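Local coordinates for uncharacterized protein MG376 homolog (Mycoplasma pneumoniae, PDB 2HQL), which binds single-stranded DNA and is a small protein built on the OB fold, at the interface of chains A and B. Sequence-based numbering; all coordinates share one arbitrary frame. Chains: chain A/B, Hypothetical protein MG376 homolog.

The three contacts are neighbouring parts of one interface between two copies of the protein. The C-alpha centres of contact 1 and contact 2 are about 8 Å apart, and the two share A:Phe12, A:Leu13 and B:Asn9. Contact 2 and contact 3 are also about 8 Å apart and share A:Leu76, A:Ile91 and B:Leu76. About 11 Å separates the centres of contact 1 and contact 3. Strand 9-22 runs through contacts 1 and 2. Contact 3 draws on strands 42-53, 69-81 and 86-96 of chain A and 69-80 and 87-93 of chain B. The interface as a whole is not an exact two-fold, and a dimer in solution is only inferred.

Contact 1: the interface of chains A and B. Residues chain A 12-15, 35, 71-72; chain B 7-9.
Strand 9-22 of chain A, with strand 28-39 beside it, meets the N-terminal loop of chain B at B:Met7 and B:Leu8 and the start of its strand 9-22 at B:Asn9. A:Gln35 is the polar centre. Its OE1 accepts a nearly straight hydrogen bond from B:Asn9 ND2 at 3.0 Å (169° at H). The donor lies on a carbonyl lone pair of A:Gln35, and the two amide planes are turned 47° apart. At the other end of the amide, A:Gln35 NE2 donates to the backbone A:Glu14 O at 2.9 Å. This second bond helps fix the flip of the amide. NE2 also makes a weak bond to B:Leu8 O. B:Met7 slides past A:Gln35 in the opposite direction, with its CG 3.7 Å from A:Gln35 CG. It crosses A:Glu14 at about a right angle. B:Leu8 has CG anti to the backbone N (chi1 -171°), which brings CD2 within 3.9 Å of A:Phe12 CB. A:Leu13 lies alongside B:Asn9, with CD1 3.7 Å from B:Asn9 CG. In this assembly the site probably helps fasten the N-terminal end of chain B onto chain A and extends the contact beyond the paired strands.

Contact 2: the interface of chains A and B. Residues chain A 10-13, 76, 91; chain B 9-12, 76.
Strand 9-22 of chain A pairs antiparallel with strand 9-22 of chain B, and strands 69-81 of A and 69-80 of B meet on one side of the pair. A:Val11 faces B:Val11 at the middle. Around them A:Arg10 pairs with B:Phe12 and A:Phe12 with B:Arg10, each pair through two backbone hydrogen bonds. B:Phe12 N to A:Arg10 O and A:Phe12 N to B:Arg10 O are both 2.8 Å. The two valines lie side by side and point the same way. A:Val11 CG1 is anti to its backbone N (chi1 -172°) and comes 3.7 Å from B:Val11 CG2. A:Leu76 and B:Leu76 lie on this same side of the strands. Their side chains cross obliquely, with A:Leu76 CD2 3.8 Å from B:Leu76 CD1. A:Leu13 CD2 approaches B:Leu76 CD2 at about a right angle. The rings of A:Phe12 and B:Phe12 leave from the opposite face. Within chain B, the B:Asn9 amide holds the backbone of B:Leu76 at both ends. B:Leu76 N donates to a lone pair of B:Asn9 OD1 at 2.7 Å, and B:Asn9 ND2 donates to a lone pair of B:Leu76 O at 2.8 Å. This probably helps position B:Leu76 for its contacts with chain A. In the fold, the site is the first strand of each OB-fold copy, joined edge to edge so that sheet pairing continues between the chains.

Contact 3: the interface of chains A and B. Residues chain A 48, 76, 89, 91; chain B 76, 78, 89, 91.
B:Leu76 and B:Thr78 lie to opposite sides of the A:Tyr48 ring plane, both beyond the rim near CE1 and not over the ring centre. B:Leu76 stands off the CD1-CE1 edge, displaced from the ring plane, with CG 3.5 Å from A:Tyr48 CE1. The two side chains slide past each other in opposite directions. To the other side of the ring plane, the methyl B:Thr78 CG2 lies 3.7 Å from A:Tyr48 CE1. At the far end of the ring, the phenol A:Tyr48 OH makes a weak hydrogen bond to the backbone B:Leu76 O at 2.9 Å. One leucine therefore meets the tyrosine through both its side chain and its carbonyl. The tyrosine CG is anti to its carbonyl carbon (chi1 -60°), and the ring reaches across to strand 69-80 of chain B. Further along, A:Leu76 and B:Ile91 meet tip to tip, with A:Leu76 CD2 3.8 Å from B:Ile91 CD1. They add to the apolar packing around A:Leu76 and B:Leu76. The side chains of A:Thr89 and B:Thr89 cross at about a right angle. Their contact is looser, with A:Thr89 CB 4.0 Å from the methyl B:Thr89 CG2. In B:Thr89 the hydroxyl is anti to the carbonyl carbon (chi1 -58°) and reaches a bridging water. This water lies 3.0 Å from the backbone A:Thr89 N and 3.2 Å from the hydroxyl B:Thr89 OG1.

Contact 1: the interface of chains A and B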
ATOM      1  N   PHE A  12       3.448  -1.805   6.956  1.00 22.21           N
ATOM      2  CA  PHE A  12       3.765  -2.994   7.745  1.00 21.81           C
ATOM      3  C   PHE A  12       2.767  -4.042   7.272  1.00 20.73           C
ATOM      4  O   PHE A  12       1.552  -3.826   7.314  1.00 20.70           O
ATOM      5  CB  PHE A  12       3.586  -2.714   9.231  1.00 21.24           C
ATOM      6  CG  PHE A  12       4.538  -1.695   9.755  1.00 22.77           C
ATOM      7  CD1 PHE A  12       5.698  -2.087  10.409  1.00 22.39           C
ATOM      8  CD2 PHE A  12       4.291  -0.338   9.569  1.00 22.47           C
ATOM      9  CE1 PHE A  12       6.602  -1.149  10.866  1.00 21.60           C
ATOM     10  CE2 PHE A  12       5.195   0.618  10.024  1.00 22.92           C
ATOM     11  CZ  PHE A  12       6.353   0.210  10.675  1.00 21.87           C
ATOM     12  N   LEU A  13       3.269  -5.180   6.822  1.00 18.97           N
ATOM     13  CA  LEU A  13       2.376  -6.188   6.290  1.00 18.57           C
ATOM     14  C   LEU A  13       2.925  -7.587   6.447  1.00 19.85           C
ATOM     15  O   LEU A  13       4.129  -7.778   6.543  1.00 21.16           O
ATOM     16  CB  LEU A  13       2.154  -5.896   4.808  1.00 16.09           C
ATOM     17  CG  LEU A  13       1.100  -6.618   3.979  1.00 14.80           C
ATOM     18  CD1 LEU A  13      -0.304  -6.222   4.430  1.00 12.02           C
ATOM     19  CD2 LEU A  13       1.325  -6.237   2.524  1.00 13.94           C
ATOM     20  N   GLU A  14       2.024  -8.564   6.449  1.00 22.75           N
ATOM     21  CA  GLU A  14       2.384  -9.970   6.581  1.00 23.39           C
ATOM     22  C   GLU A  14       1.475 -10.848   5.732  1.00 22.18           C
ATOM     23  O   GLU A  14       0.286 -10.584   5.602  1.00 24.15           O
ATOM     24  CB  GLU A  14       2.267 -10.413   8.040  1.00 27.59           C
ATOM     25  CG  GLU A  14       2.076 -11.914   8.171  1.00 33.15           C
ATOM     26  CD  GLU A  14       1.774 -12.364   9.578  1.00 37.35           C
ATOM     27  OE1 GLU A  14       1.213 -11.568  10.365  1.00 40.80           O
ATOM     28  OE2 GLU A  14       2.083 -13.533   9.889  1.00 39.40           O
ATOM     29  N   GLY A  15       2.036 -11.901   5.158  1.00 22.08           N
ATOM     30  CA  GLY A  15       1.236 -12.807   4.360  1.00 20.46           C
ATOM     31  C   GLY A  15       2.005 -14.068   4.045  1.00 20.58           C
ATOM     32  O   GLY A  15       3.138 -14.245   4.493  1.00 19.98           O
ATOM     33  N   GLN A  35      -2.706 -12.436   1.619  1.00 20.43           N
ATOM     34  CA  GLN A  35      -3.200 -12.108   2.951  1.00 19.71           C
ATOM     35  C   GLN A  35      -4.680 -12.436   2.905  1.00 19.69           C
ATOM     36  O   GLN A  35      -5.351 -12.053   1.955  1.00 19.50           O
ATOM     37  CB  GLN A  35      -3.012 -10.618   3.268  1.00 18.48           C
ATOM     38  CG  GLN A  35      -3.318 -10.273   4.722  1.00 18.86           C
ATOM     39  CD  GLN A  35      -2.983  -8.843   5.098  1.00 19.45           C
ATOM     40  OE1 GLN A  35      -3.755  -7.913   4.840  1.00 19.01           O
ATOM     41  NE2 GLN A  35      -1.817  -8.660   5.708  1.00 20.93           N
ATOM     42  N   SER A  71       6.699 -11.252   7.378  1.00 24.36           N
ATOM     43  CA  SER A  71       6.181  -9.964   7.843  1.00 23.28           C
ATOM     44  C   SER A  71       7.266  -8.964   7.537  1.00 21.45           C
ATOM     45  O   SER A  71       8.438  -9.278   7.696  1.00 21.26           O
ATOM     46  CB  SER A  71       5.938  -9.973   9.358  1.00 23.44           C
ATOM     47  OG  SER A  71       5.033 -10.998   9.736  1.00 26.27           O
ATOM     48  N   ILE A  72       6.897  -7.762   7.107  1.00 20.57           N
ATOM     49  CA  ILE A  72       7.906  -6.750   6.801  1.00 19.20           C
ATOM     50  C   ILE A  72       7.486  -5.333   7.167  1.00 19.27           C
ATOM     51  O   ILE A  72       6.383  -5.085   7.657  1.00 17.14           O
ATOM     52  CB  ILE A  72       8.254  -6.699   5.274  1.00 20.47           C
ATOM     53  CG1 ILE A  72       7.005  -6.299   4.473  1.00 19.55           C
ATOM     54  CG2 ILE A  72       8.814  -8.040   4.787  1.00 18.51           C
ATOM     55  CD1 ILE A  72       7.308  -5.781   3.083  1.00 22.28           C
TER
ATOM     56  N   MET B   7      -4.299 -10.272  10.014  1.00 33.77           N
ATOM     57  CA  MET B   7      -2.900 -10.134  10.491  1.00 32.78           C
ATOM     58  C   MET B   7      -2.373  -8.687  10.437  1.00 30.62           C
ATOM     59  O   MET B   7      -3.141  -7.722  10.581  1.00 27.71           O
ATOM     60  CB  MET B   7      -2.004 -11.066   9.674  1.00 35.99           C
ATOM     61  CG  MET B   7      -2.217 -10.953   8.187  1.00 39.39           C
ATOM     62  SD  MET B   7      -1.244 -12.179   7.293  1.00 44.86           S
ATOM     63  CE  MET B   7      -2.641 -13.415   6.687  1.00 42.35           C
ATOM     64  N   LEU B   8      -1.061  -8.550  10.228  1.00 27.35           N
ATOM     65  CA  LEU B   8      -0.412  -7.239  10.170  1.00 23.85           C
ATOM     66  C   LEU B   8      -0.702  -6.531   8.856  1.00 23.83           C
ATOM     67  O   LEU B   8      -0.528  -7.097   7.780  1.00 22.36           O
ATOM     68  CB  LEU B   8       1.106  -7.393  10.364  1.00 20.33           C
ATOM     69  CG  LEU B   8       1.942  -6.122  10.552  1.00 15.43           C
ATOM     70  CD1 LEU B   8       1.639  -5.504  11.908  1.00 12.54           C
ATOM     71  CD2 LEU B   8       3.410  -6.447  10.438  1.00 12.55           C
ATOM     72  N   ASN B   9      -1.156  -5.288   8.968  1.00 24.86           N
ATOM     73  CA  ASN B   9      -1.474  -4.455   7.822  1.00 25.78           C
ATOM     74  C   ASN B   9      -1.709  -3.032   8.322  1.00 26.24           C
ATOM     75  O   ASN B   9      -2.768  -2.723   8.871  1.00 27.29           O
ATOM     76  CB  ASN B   9      -2.737  -4.970   7.116  1.00 25.77           C
ATOM     77  CG  ASN B   9      -3.038  -4.222   5.821  1.00 25.85           C
ATOM     78  OD1 ASN B   9      -2.845  -3.009   5.732  1.00 27.47           O
ATOM     79  ND2 ASN B   9      -3.530  -4.946   4.817  1.00 24.63           N
TER

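Contact 2: the interface of chains A and B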
ATOM      1  N   ARG A  10       5.142   4.652   5.079  1.00 24.19           N
ATOM      2  CA  ARG A  10       5.563   3.443   5.780  1.00 23.71           C
ATOM      3  C   ARG A  10       4.437   2.398   5.749  1.00 23.98           C
ATOM      4  O   ARG A  10       3.260   2.729   5.918  1.00 22.75           O
ATOM      5  CB  ARG A  10       5.964   3.782   7.213  1.00 23.41           C
ATOM      6  CG  ARG A  10       7.173   4.689   7.254  1.00 27.48           C
ATOM      7  CD  ARG A  10       7.755   4.863   8.634  1.00 31.05           C
ATOM      8  NE  ARG A  10       8.086   3.591   9.268  1.00 35.10           N
ATOM      9  CZ  ARG A  10       8.805   3.486  10.382  1.00 35.74           C
ATOM     10  NH1 ARG A  10       9.271   4.581  10.968  1.00 38.16           N
ATOM     11  NH2 ARG A  10       9.033   2.297  10.926  1.00 35.39           N
ATOM     12  N   VAL A  11       4.811   1.143   5.507  1.00 23.75           N
ATOM     13  CA  VAL A  11       3.862   0.034   5.419  1.00 22.91           C
ATOM     14  C   VAL A  11       4.358  -1.147   6.244  1.00 22.96           C
ATOM     15  O   VAL A  11       5.543  -1.452   6.229  1.00 24.78           O
ATOM     16  CB  VAL A  11       3.734  -0.467   3.957  1.00 23.08           C
ATOM     17  CG1 VAL A  11       2.602  -1.474   3.826  1.00 21.55           C
ATOM     18  CG2 VAL A  11       3.540   0.706   3.027  1.00 25.22           C
ATOM     19  N   PHE A  12       3.448  -1.805   6.956  1.00 22.21           N
ATOM     20  CA  PHE A  12       3.765  -2.994   7.745  1.00 21.81           C
ATOM     21  C   PHE A  12       2.767  -4.042   7.272  1.00 20.73           C
ATOM     22  O   PHE A  12       1.552  -3.826   7.314  1.00 20.70           O
ATOM     23  CB  PHE A  12       3.586  -2.714   9.231  1.00 21.24           C
ATOM     24  CG  PHE A  12       4.538  -1.695   9.755  1.00 22.77           C
ATOM     25  CD1 PHE A  12       5.698  -2.087  10.409  1.00 22.39           C
ATOM     26  CD2 PHE A  12       4.291  -0.338   9.569  1.00 22.47           C
ATOM     27  CE1 PHE A  12       6.602  -1.149  10.866  1.00 21.60           C
ATOM     28  CE2 PHE A  12       5.195   0.618  10.024  1.00 22.92           C
ATOM     29  CZ  PHE A  12       6.353   0.210  10.675  1.00 21.87           C
ATOM     30  N   LEU A  13       3.269  -5.180   6.822  1.00 18.97           N
ATOM     31  CA  LEU A  13       2.376  -6.188   6.290  1.00 18.57           C
ATOM     32  C   LEU A  13       2.925  -7.587   6.447  1.00 19.85           C
ATOM     33  O   LEU A  13       4.129  -7.778   6.543  1.00 21.16           O
ATOM     34  CB  LEU A  13       2.154  -5.896   4.808  1.00 16.09           C
ATOM     35  CG  LEU A  13       1.100  -6.618   3.979  1.00 14.80           C
ATOM     36  CD1 LEU A  13      -0.304  -6.222   4.430  1.00 12.02           C
ATOM     37  CD2 LEU A  13       1.325  -6.237   2.524  1.00 13.94           C
ATOM     38  N   LEU A  76       5.406   1.984   0.318  1.00 15.01           N
ATOM     39  CA  LEU A  76       4.470   1.773  -0.777  1.00 14.41           C
ATOM     40  C   LEU A  76       4.851   2.558  -2.040  1.00 15.28           C
ATOM     41  O   LEU A  76       4.923   3.790  -2.027  1.00 15.49           O
ATOM     42  CB  LEU A  76       3.062   2.143  -0.316  1.00 14.55           C
ATOM     43  CG  LEU A  76       1.907   1.499  -1.079  1.00 13.80           C
ATOM     44  CD1 LEU A  76       2.055  -0.016  -1.084  1.00 13.29           C
ATOM     45  CD2 LEU A  76       0.608   1.892  -0.429  1.00 12.52           C
ATOM     46  N   ILE A  91       5.463  -3.053  -2.825  1.00 16.55           N
ATOM     47  CA  ILE A  91       6.054  -2.593  -1.578  1.00 17.35           C
ATOM     48  C   ILE A  91       7.549  -2.824  -1.565  1.00 17.45           C
ATOM     49  O   ILE A  91       8.005  -3.953  -1.675  1.00 17.39           O
ATOM     50  CB  ILE A  91       5.484  -3.304  -0.328  1.00 18.92           C
ATOM     51  CG1 ILE A  91       3.949  -3.221  -0.312  1.00 18.73           C
ATOM     52  CG2 ILE A  91       6.066  -2.658   0.939  1.00 15.85           C
ATOM     53  CD1 ILE A  91       3.268  -4.273  -1.168  1.00 20.06           C
TER
ATOM     54  N   ASN B   9      -1.156  -5.288   8.968  1.00 24.86           N
ATOM     55  CA  ASN B   9      -1.474  -4.455   7.822  1.00 25.78           C
ATOM     56  C   ASN B   9      -1.709  -3.032   8.322  1.00 26.24           C
ATOM     57  O   ASN B   9      -2.768  -2.723   8.871  1.00 27.29           O
ATOM     58  CB  ASN B   9      -2.737  -4.970   7.116  1.00 25.77           C
ATOM     59  CG  ASN B   9      -3.038  -4.222   5.821  1.00 25.85           C
ATOM     60  OD1 ASN B   9      -2.845  -3.009   5.732  1.00 27.47           O
ATOM     61  ND2 ASN B   9      -3.530  -4.946   4.817  1.00 24.63           N
ATOM     62  N   ARG B  10      -0.709  -2.175   8.145  1.00 27.32           N
ATOM     63  CA  ARG B  10      -0.790  -0.772   8.554  1.00 25.85           C
ATOM     64  C   ARG B  10      -0.062   0.050   7.518  1.00 24.35           C
ATOM     65  O   ARG B  10       1.042  -0.290   7.115  1.00 24.47           O
ATOM     66  CB  ARG B  10      -0.124  -0.541   9.920  1.00 28.07           C
ATOM     67  CG  ARG B  10      -1.100  -0.290  11.066  1.00 31.16           C
ATOM     68  CD  ARG B  10      -2.029   0.861  10.729  1.00 32.13           C
ATOM     69  NE  ARG B  10      -3.306   0.782  11.436  1.00 34.01           N
ATOM     70  CZ  ARG B  10      -4.080  -0.304  11.498  1.00 35.14           C
ATOM     71  NH1 ARG B  10      -3.717  -1.436  10.904  1.00 35.17           N
ATOM     72  NH2 ARG B  10      -5.249  -0.246  12.129  1.00 34.55           N
ATOM     73  N   VAL B  11      -0.691   1.121   7.066  1.00 23.95           N
ATOM     74  CA  VAL B  11      -0.069   1.995   6.093  1.00 23.20           C
ATOM     75  C   VAL B  11      -0.178   3.409   6.605  1.00 22.41           C
ATOM     76  O   VAL B  11      -1.191   3.800   7.171  1.00 22.58           O
ATOM     77  CB  VAL B  11      -0.758   1.919   4.698  1.00 23.82           C
ATOM     78  CG1 VAL B  11      -0.200   2.997   3.782  1.00 22.38           C
ATOM     79  CG2 VAL B  11      -0.515   0.550   4.064  1.00 22.69           C
ATOM     80  N   PHE B  12       0.898   4.161   6.441  1.00 22.49           N
ATOM     81  CA  PHE B  12       0.930   5.559   6.834  1.00 21.89           C
ATOM     82  C   PHE B  12       1.352   6.218   5.547  1.00 21.18           C
ATOM     83  O   PHE B  12       2.479   6.024   5.084  1.00 21.80           O
ATOM     84  CB  PHE B  12       1.940   5.775   7.960  1.00 22.20           C
ATOM     85  CG  PHE B  12       1.492   5.192   9.268  1.00 24.05           C
ATOM     86  CD1 PHE B  12       0.603   5.885  10.079  1.00 24.03           C
ATOM     87  CD2 PHE B  12       1.878   3.910   9.646  1.00 25.82           C
ATOM     88  CE1 PHE B  12       0.105   5.315  11.242  1.00 25.07           C
ATOM     89  CE2 PHE B  12       1.379   3.328  10.816  1.00 26.94           C
ATOM     90  CZ  PHE B  12       0.490   4.031  11.612  1.00 25.60           C
ATOM     91  N   LEU B  76      -3.971  -1.721   3.691  1.00 19.64           N
ATOM     92  CA  LEU B  76      -3.829  -2.010   2.273  1.00 18.38           C
ATOM     93  C   LEU B  76      -4.907  -3.043   1.930  1.00 18.32           C
ATOM     94  O   LEU B  76      -5.140  -3.984   2.700  1.00 17.86           O
ATOM     95  CB  LEU B  76      -2.419  -2.566   2.005  1.00 16.24           C
ATOM     96  CG  LEU B  76      -1.786  -2.449   0.617  1.00 14.44           C
ATOM     97  CD1 LEU B  76      -1.808  -1.009   0.174  1.00 13.10           C
ATOM     98  CD2 LEU B  76      -0.350  -2.952   0.659  1.00 14.79           C
TER

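Contact 3: the interface of chains A and B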
ATOM      1  N   TYR A  48      -0.362  -9.298  -2.833  1.00 16.16           N
ATOM      2  CA  TYR A  48       0.513  -8.140  -2.858  1.00 15.65           C
ATOM      3  C   TYR A  48       1.849  -8.546  -3.436  1.00 16.09           C
ATOM      4  O   TYR A  48       2.244  -9.708  -3.345  1.00 16.14           O
ATOM      5  CB  TYR A  48       0.710  -7.626  -1.438  1.00 14.06           C
ATOM      6  CG  TYR A  48      -0.583  -7.219  -0.772  1.00 14.69           C
ATOM      7  CD1 TYR A  48      -1.221  -6.030  -1.124  1.00 15.05           C
ATOM      8  CD2 TYR A  48      -1.179  -8.025   0.197  1.00 15.38           C
ATOM      9  CE1 TYR A  48      -2.412  -5.656  -0.528  1.00 17.46           C
ATOM     10  CE2 TYR A  48      -2.379  -7.657   0.801  1.00 14.82           C
ATOM     11  CZ  TYR A  48      -2.983  -6.475   0.432  1.00 16.07           C
ATOM     12  OH  TYR A  48      -4.157  -6.087   1.017  1.00 18.91           O
ATOM     13  N   LEU A  76       5.406   1.984   0.318  1.00 15.01           N
ATOM     14  CA  LEU A  76       4.470   1.773  -0.777  1.00 14.41           C
ATOM     15  C   LEU A  76       4.851   2.558  -2.040  1.00 15.28           C
ATOM     16  O   LEU A  76       4.923   3.790  -2.027  1.00 15.49           O
ATOM     17  CB  LEU A  76       3.062   2.143  -0.316  1.00 14.55           C
ATOM     18  CG  LEU A  76       1.907   1.499  -1.079  1.00 13.80           C
ATOM     19  CD1 LEU A  76       2.055  -0.016  -1.084  1.00 13.29           C
ATOM     20  CD2 LEU A  76       0.608   1.892  -0.429  1.00 12.52           C
ATOM     21  N   THR A  89       0.518  -1.245  -7.631  1.00 16.53           N
ATOM     22  CA  THR A  89       1.215  -1.065  -6.355  1.00 16.23           C
ATOM     23  C   THR A  89       2.203  -2.185  -5.973  1.00 15.40           C
ATOM     24  O   THR A  89       1.926  -3.377  -6.153  1.00 15.65           O
ATOM     25  CB  THR A  89       0.195  -0.919  -5.218  1.00 14.88           C
ATOM     26  OG1 THR A  89      -0.499   0.319  -5.372  1.00 19.10           O
ATOM     27  CG2 THR A  89       0.870  -0.948  -3.868  1.00 14.05           C
ATOM     28  N   ILE A  91       5.463  -3.053  -2.825  1.00 16.55           N
ATOM     29  CA  ILE A  91       6.054  -2.593  -1.578  1.00 17.35           C
ATOM     30  C   ILE A  91       7.549  -2.824  -1.565  1.00 17.45           C
ATOM     31  O   ILE A  91       8.005  -3.953  -1.675  1.00 17.39           O
ATOM     32  CB  ILE A  91       5.484  -3.304  -0.328  1.00 18.92           C
ATOM     33  CG1 ILE A  91       3.949  -3.221  -0.312  1.00 18.73           C
ATOM     34  CG2 ILE A  91       6.066  -2.658   0.939  1.00 15.85           C
ATOM     35  CD1 ILE A  91       3.268  -4.273  -1.168  1.00 20.06           C
TER
ATOM     36  N   LEU B  76      -3.971  -1.721   3.691  1.00 19.64           N
ATOM     37  CA  LEU B  76      -3.829  -2.010   2.273  1.00 18.38           C
ATOM     38  C   LEU B  76      -4.907  -3.043   1.930  1.00 18.32           C
ATOM     39  O   LEU B  76      -5.140  -3.984   2.700  1.00 17.86           O
ATOM     40  CB  LEU B  76      -2.419  -2.566   2.005  1.00 16.24           C
ATOM     41  CG  LEU B  76      -1.786  -2.449   0.617  1.00 14.44           C
ATOM     42  CD1 LEU B  76      -1.808  -1.009   0.174  1.00 13.10           C
ATOM     43  CD2 LEU B  76      -0.350  -2.952   0.659  1.00 14.79           C
ATOM     44  N   THR B  78      -7.227  -4.907  -1.735  1.00 17.57           N
ATOM     45  CA  THR B  78      -7.343  -5.036  -3.186  1.00 17.34           C
ATOM     46  C   THR B  78      -8.803  -5.438  -3.412  1.00 17.25           C
ATOM     47  O   THR B  78      -9.481  -5.907  -2.486  1.00 19.42           O
ATOM     48  CB  THR B  78      -6.379  -6.127  -3.785  1.00 16.51           C
ATOM     49  OG1 THR B  78      -6.922  -7.437  -3.577  1.00 14.02           O
ATOM     50  CG2 THR B  78      -4.995  -6.048  -3.119  1.00 13.48           C
ATOM     51  N   THR B  89      -5.521  -2.265  -6.356  1.00 15.48           N
ATOM     52  CA  THR B  89      -5.036  -2.108  -4.987  1.00 15.44           C
ATOM     53  C   THR B  89      -5.325  -0.695  -4.526  1.00 15.42           C
ATOM     54  O   THR B  89      -5.209   0.253  -5.306  1.00 16.89           O
ATOM     55  CB  THR B  89      -3.512  -2.368  -4.843  1.00 14.29           C
ATOM     56  OG1 THR B  89      -3.189  -3.692  -5.300  1.00 15.70           O
ATOM     57  CG2 THR B  89      -3.102  -2.237  -3.397  1.00 11.01           C
ATOM     58  N   ILE B  91      -6.006   1.865  -0.518  1.00 16.86           N
ATOM     59  CA  ILE B  91      -5.874   1.961   0.930  1.00 15.73           C
ATOM     60  C   ILE B  91      -7.212   2.415   1.489  1.00 16.29           C
ATOM     61  O   ILE B  91      -7.786   3.399   1.030  1.00 16.57           O
ATOM     62  CB  ILE B  91      -4.803   2.989   1.394  1.00 15.85           C
ATOM     63  CG1 ILE B  91      -3.400   2.549   0.974  1.00 16.53           C
ATOM     64  CG2 ILE B  91      -4.823   3.099   2.912  1.00 14.07           C
ATOM     65  CD1 ILE B  91      -3.023   2.964  -0.426  1.00 17.67           C
TER
HETATM   66  O   HOH W   1      -1.732  -3.242  -8.121  1.00  4.74           O